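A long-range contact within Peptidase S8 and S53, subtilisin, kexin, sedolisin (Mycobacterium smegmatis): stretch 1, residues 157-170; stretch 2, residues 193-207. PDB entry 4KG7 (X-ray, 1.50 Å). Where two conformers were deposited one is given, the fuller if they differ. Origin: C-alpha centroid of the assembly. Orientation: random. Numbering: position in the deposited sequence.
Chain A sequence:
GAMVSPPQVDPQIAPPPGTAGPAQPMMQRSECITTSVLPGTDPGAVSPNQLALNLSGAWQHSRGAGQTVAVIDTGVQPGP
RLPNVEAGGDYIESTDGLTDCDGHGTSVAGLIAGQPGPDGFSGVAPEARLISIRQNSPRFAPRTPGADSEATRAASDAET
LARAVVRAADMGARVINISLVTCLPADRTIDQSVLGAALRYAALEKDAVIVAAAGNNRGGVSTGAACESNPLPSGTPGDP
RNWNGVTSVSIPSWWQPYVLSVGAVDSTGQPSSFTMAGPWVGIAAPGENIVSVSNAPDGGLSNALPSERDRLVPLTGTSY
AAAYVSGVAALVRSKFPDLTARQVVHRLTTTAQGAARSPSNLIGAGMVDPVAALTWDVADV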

# COMPACT_ATOMS: atom_id res chain seq x y z
N ASP A 157 11.80 -3.96 10.59
CA ASP A 157 10.75 -3.88 9.59
C ASP A 157 11.32 -3.78 8.18
O ASP A 157 10.80 -4.36 7.24
N ALA A 158 12.39 -3.01 8.03
CA ALA A 158 13.01 -2.89 6.69
C ALA A 158 13.59 -4.22 6.26
O ALA A 158 13.64 -4.54 5.07
N GLU A 159 14.10 -4.98 7.22
CA GLU A 159 14.80 -6.23 6.94
C GLU A 159 13.80 -7.23 6.38
O GLU A 159 14.08 -7.90 5.39
N THR A 160 12.62 -7.34 6.98
CA THR A 160 11.62 -8.25 6.44
C THR A 160 10.97 -7.69 5.18
O THR A 160 10.64 -8.46 4.27
N LEU A 161 10.81 -6.36 5.11
CA LEU A 161 10.17 -5.80 3.95
C LEU A 161 11.00 -6.13 2.68
O LEU A 161 10.45 -6.50 1.63
N ALA A 162 12.33 -6.00 2.80
CA ALA A 162 13.19 -6.23 1.64
C ALA A 162 13.07 -7.67 1.17
O ALA A 162 12.99 -7.95 -0.03
N ARG A 163 13.08 -8.61 2.12
CA ARG A 163 12.92 -10.01 1.75
C ARG A 163 11.55 -10.25 1.11
O ARG A 163 11.42 -11.00 0.13
N ALA A 164 10.52 -9.65 1.70
CA ALA A 164 9.15 -9.86 1.20
C ALA A 164 8.97 -9.34 -0.22
O ALA A 164 8.22 -9.91 -1.00
N VAL A 165 9.64 -8.25 -0.52
CA VAL A 165 9.57 -7.67 -1.86
C VAL A 165 10.19 -8.60 -2.89
O VAL A 165 9.62 -8.83 -3.93
N VAL A 166 11.37 -9.14 -2.58
CA VAL A 166 12.00 -10.13 -3.43
C VAL A 166 11.10 -11.35 -3.57
O VAL A 166 10.94 -11.87 -4.67
N ARG A 167 10.55 -11.83 -2.46
CA ARG A 167 9.66 -13.01 -2.51
C ARG A 167 8.44 -12.76 -3.41
O ARG A 167 8.13 -13.58 -4.25
N ALA A 168 7.82 -11.60 -3.27
CA ALA A 168 6.67 -11.25 -4.09
C ALA A 168 7.04 -11.26 -5.57
O ALA A 168 6.32 -11.80 -6.40
N ALA A 169 8.14 -10.60 -5.90
CA ALA A 169 8.58 -10.52 -7.31
C ALA A 169 8.87 -11.89 -7.85
O ALA A 169 8.45 -12.22 -8.96
N ASP A 170 9.57 -12.71 -7.07
CA ASP A 170 9.94 -14.04 -7.54
C ASP A 170 8.76 -14.97 -7.66
O ASP A 170 8.82 -15.91 -8.44
N SER A 193 20.51 0.26 2.04
CA SER A 193 21.01 -0.30 0.78
C SER A 193 20.35 -1.63 0.40
O SER A 193 20.10 -1.89 -0.76
N VAL A 194 20.08 -2.49 1.37
CA VAL A 194 19.48 -3.80 1.06
C VAL A 194 18.04 -3.64 0.58
O VAL A 194 17.60 -4.28 -0.37
N LEU A 195 17.28 -2.79 1.26
CA LEU A 195 15.91 -2.51 0.83
C LEU A 195 15.89 -1.86 -0.55
O LEU A 195 15.09 -2.23 -1.42
N GLY A 196 16.74 -0.86 -0.75
CA GLY A 196 16.88 -0.27 -2.06
C GLY A 196 17.18 -1.31 -3.13
O GLY A 196 16.57 -1.31 -4.20
N ALA A 197 18.10 -2.21 -2.84
CA ALA A 197 18.46 -3.27 -3.79
C ALA A 197 17.27 -4.16 -4.11
O ALA A 197 17.06 -4.56 -5.26
N ALA A 198 16.53 -4.54 -3.08
CA ALA A 198 15.33 -5.34 -3.26
C ALA A 198 14.29 -4.66 -4.14
O ALA A 198 13.69 -5.28 -5.05
N LEU A 199 14.01 -3.39 -3.86
CA LEU A 199 13.03 -2.64 -4.64
C LEU A 199 13.45 -2.47 -6.08
O LEU A 199 12.63 -2.60 -6.97
N ARG A 200 14.72 -2.19 -6.31
CA ARG A 200 15.26 -2.12 -7.66
C ARG A 200 15.15 -3.44 -8.40
O ARG A 200 14.80 -3.47 -9.57
N TYR A 201 15.49 -4.54 -7.74
CA TYR A 201 15.34 -5.88 -8.32
C TYR A 201 13.92 -6.16 -8.77
O TYR A 201 13.64 -6.58 -9.90
N ALA A 202 12.98 -5.87 -7.88
CA ALA A 202 11.58 -6.14 -8.16
C ALA A 202 11.05 -5.22 -9.25
O ALA A 202 10.28 -5.66 -10.09
N ALA A 203 11.45 -3.94 -9.23
CA ALA A 203 10.89 -2.97 -10.18
C ALA A 203 11.48 -3.06 -11.57
O ALA A 203 10.74 -2.83 -12.51
N LEU A 204 12.75 -3.40 -11.68
CA LEU A 204 13.43 -3.40 -12.98
C LEU A 204 13.59 -4.83 -13.52
O LEU A 204 12.87 -5.24 -14.45
N GLU A 205 14.43 -5.64 -12.89
CA GLU A 205 14.67 -6.98 -13.39
C GLU A 205 13.39 -7.79 -13.43
O GLU A 205 13.14 -8.50 -14.42
N LYS A 206 12.56 -7.69 -12.38
CA LYS A 206 11.31 -8.45 -12.36
C LYS A 206 10.11 -7.64 -12.87
O LYS A 206 9.02 -8.19 -12.98
N ASP A 207 10.32 -6.37 -13.17
CA ASP A 207 9.33 -5.56 -13.90
C ASP A 207 8.01 -5.43 -13.16
O ASP A 207 6.95 -5.35 -13.80

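The two helices run nearly parallel, their axes 8.5 Å apart at closest approach and inclined by 16°. Along stretch 2, V194 (t) points toward stretch 1 at the margin, its CG1 4.3 Å from A162 CB. L195 sets out sideways, but its t, p rotamer brings the end of the side chain inward: CD1 lies 3.9 Å from L161 CG and 4.0 Å from A162 CB. G196 and A197 make no contact with stretch 1. A198 points toward stretch 1, and its CB sits 3.4 Å from A162 O, 3.9 Å from A162 CB and 3.8 Å from V166 CG2, so this methyl packs against both backbone and side chains of stretch 1. L199 starts away, yet its m, t rotamer returns CD2 to 4.0 Å from V165 CG2.

Two residues on, Y201 (chi1 t) points toward stretch 1. Its CE2 lies 4.0 Å from V166 CG1, while its OH donates a 2.6 Å hydrogen bond to D170 OD1 at the ring edge. A202 CB packs 3.6 Å from V165 CG1 and 3.8 Å from A169 CB. Beyond the wider turn, K206 (m, m, m, t) lays CE 3.7 Å from A169 O; its NZ stays 4.2 Å from D170 OD1, too far for a salt bridge. Water 1 links the stretches, donating to A169 O (3.3 Å) and weakly accepting from K206 NZ (3.2 Å).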

# COMPACT_ATOMS: atom_id res chain seq x y z
CB ASP A 157 9.87 -2.69 9.87
CG ASP A 157 8.61 -2.76 9.10
OD1 ASP A 157 7.76 -3.62 9.44
OD2 ASP A 157 8.48 -1.96 8.14
CB ALA A 158 14.09 -1.82 6.70
CB GLU A 159 15.51 -6.74 8.20
CG GLU A 159 16.47 -7.91 7.98
CD GLU A 159 15.78 -9.26 7.83
OE1 GLU A 159 14.73 -9.51 8.45
OE2 GLU A 159 16.35 -10.11 7.10
CB THR A 160 10.52 -8.59 7.45
OG1 THR A 160 9.92 -7.37 7.90
CG2 THR A 160 11.09 -9.34 8.63
CB LEU A 161 10.02 -4.28 4.06
CG LEU A 161 9.37 -3.63 2.83
CD1 LEU A 161 8.03 -4.23 2.54
CD2 LEU A 161 9.26 -2.12 3.04
CB ALA A 162 14.62 -5.92 1.97
CB ARG A 163 13.13 -10.92 2.95
CG ARG A 163 14.58 -10.96 3.40
CD ARG A 163 14.79 -12.07 4.41
NE ARG A 163 14.36 -11.72 5.76
CZ ARG A 163 13.68 -12.50 6.61
NH1 ARG A 163 13.18 -13.68 6.28
NH2 ARG A 163 13.47 -12.05 7.83
CB ALA A 164 8.15 -9.21 2.13
CB VAL A 165 10.22 -6.26 -1.88
CG1 VAL A 165 10.57 -5.80 -3.29
CG2 VAL A 165 9.34 -5.24 -1.15
CB VAL A 166 13.36 -10.52 -2.87
CG1 VAL A 166 13.89 -11.72 -3.64
CG2 VAL A 166 14.29 -9.32 -2.97
CB ARG A 167 9.23 -13.36 -1.09
CG ARG A 167 8.46 -14.65 -0.96
CD ARG A 167 8.07 -14.86 0.49
NE ARG A 167 7.53 -16.22 0.69
CZ ARG A 167 8.26 -17.34 0.76
NH1 ARG A 167 9.59 -17.30 0.76
NH2 ARG A 167 7.65 -18.53 0.94
CB ALA A 168 6.14 -9.89 -3.70
CB ALA A 169 9.81 -9.63 -7.43
CB ASP A 170 11.03 -14.64 -6.65
CG ASP A 170 12.36 -14.01 -6.89
OD1 ASP A 170 12.51 -13.25 -7.88
OD2 ASP A 170 13.29 -14.29 -6.11
CB SER A 193 22.53 -0.45 0.83
OG SER A 193 22.92 -1.20 1.96
CB VAL A 194 19.60 -4.79 2.25
CG1 VAL A 194 18.88 -6.09 1.94
CG2 VAL A 194 21.07 -5.06 2.51
CB LEU A 195 15.19 -1.61 1.87
CG LEU A 195 13.74 -1.21 1.53
CD1 LEU A 195 12.81 -2.40 1.33
CD2 LEU A 195 13.20 -0.29 2.62
CB ALA A 197 19.61 -4.10 -3.27
CB ALA A 198 14.75 -5.68 -1.90
CB LEU A 199 12.78 -1.28 -4.00
CG LEU A 199 12.17 -1.32 -2.59
CD1 LEU A 199 12.36 0.02 -1.92
CD2 LEU A 199 10.69 -1.73 -2.58
CB ARG A 200 16.71 -1.64 -7.63
CG ARG A 200 17.31 -1.45 -9.01
CD ARG A 200 18.72 -0.92 -8.95
NE ARG A 200 19.41 -0.98 -10.24
CZ ARG A 200 20.00 -2.07 -10.74
NH1 ARG A 200 19.94 -3.25 -10.12
NH2 ARG A 200 20.62 -2.00 -11.90
CB TYR A 201 15.81 -6.92 -7.32
CG TYR A 201 15.53 -8.36 -7.70
CD1 TYR A 201 16.27 -8.99 -8.66
CD2 TYR A 201 14.48 -9.05 -7.12
CE1 TYR A 201 16.01 -10.29 -9.02
CE2 TYR A 201 14.21 -10.37 -7.43
CZ TYR A 201 14.98 -10.99 -8.41
OH TYR A 201 14.78 -12.29 -8.78
CB ALA A 202 10.73 -6.01 -6.90
CB ALA A 203 11.01 -1.56 -9.66
CB LEU A 204 14.77 -2.63 -12.87
CG LEU A 204 14.64 -1.14 -12.52
CD1 LEU A 204 16.00 -0.47 -12.69
CD2 LEU A 204 13.57 -0.42 -13.31
CB GLU A 205 15.69 -7.71 -12.54
CG GLU A 205 15.92 -9.14 -13.03
CD GLU A 205 17.12 -9.83 -12.42
OE1 GLU A 205 17.99 -9.14 -11.86
OE2 GLU A 205 17.20 -11.08 -12.53
CB LYS A 206 11.03 -9.02 -10.98
CG LYS A 206 12.16 -9.90 -10.42
CD LYS A 206 12.46 -11.13 -11.25
CE LYS A 206 11.31 -12.11 -11.27
NZ LYS A 206 11.63 -13.37 -12.03
CB ASP A 207 9.09 -6.12 -15.31
CG ASP A 207 8.32 -5.15 -16.22
OD1 ASP A 207 8.67 -3.96 -16.26
OD2 ASP A 207 7.37 -5.60 -16.90
O HOH W 1 8.73 -14.52 -11.27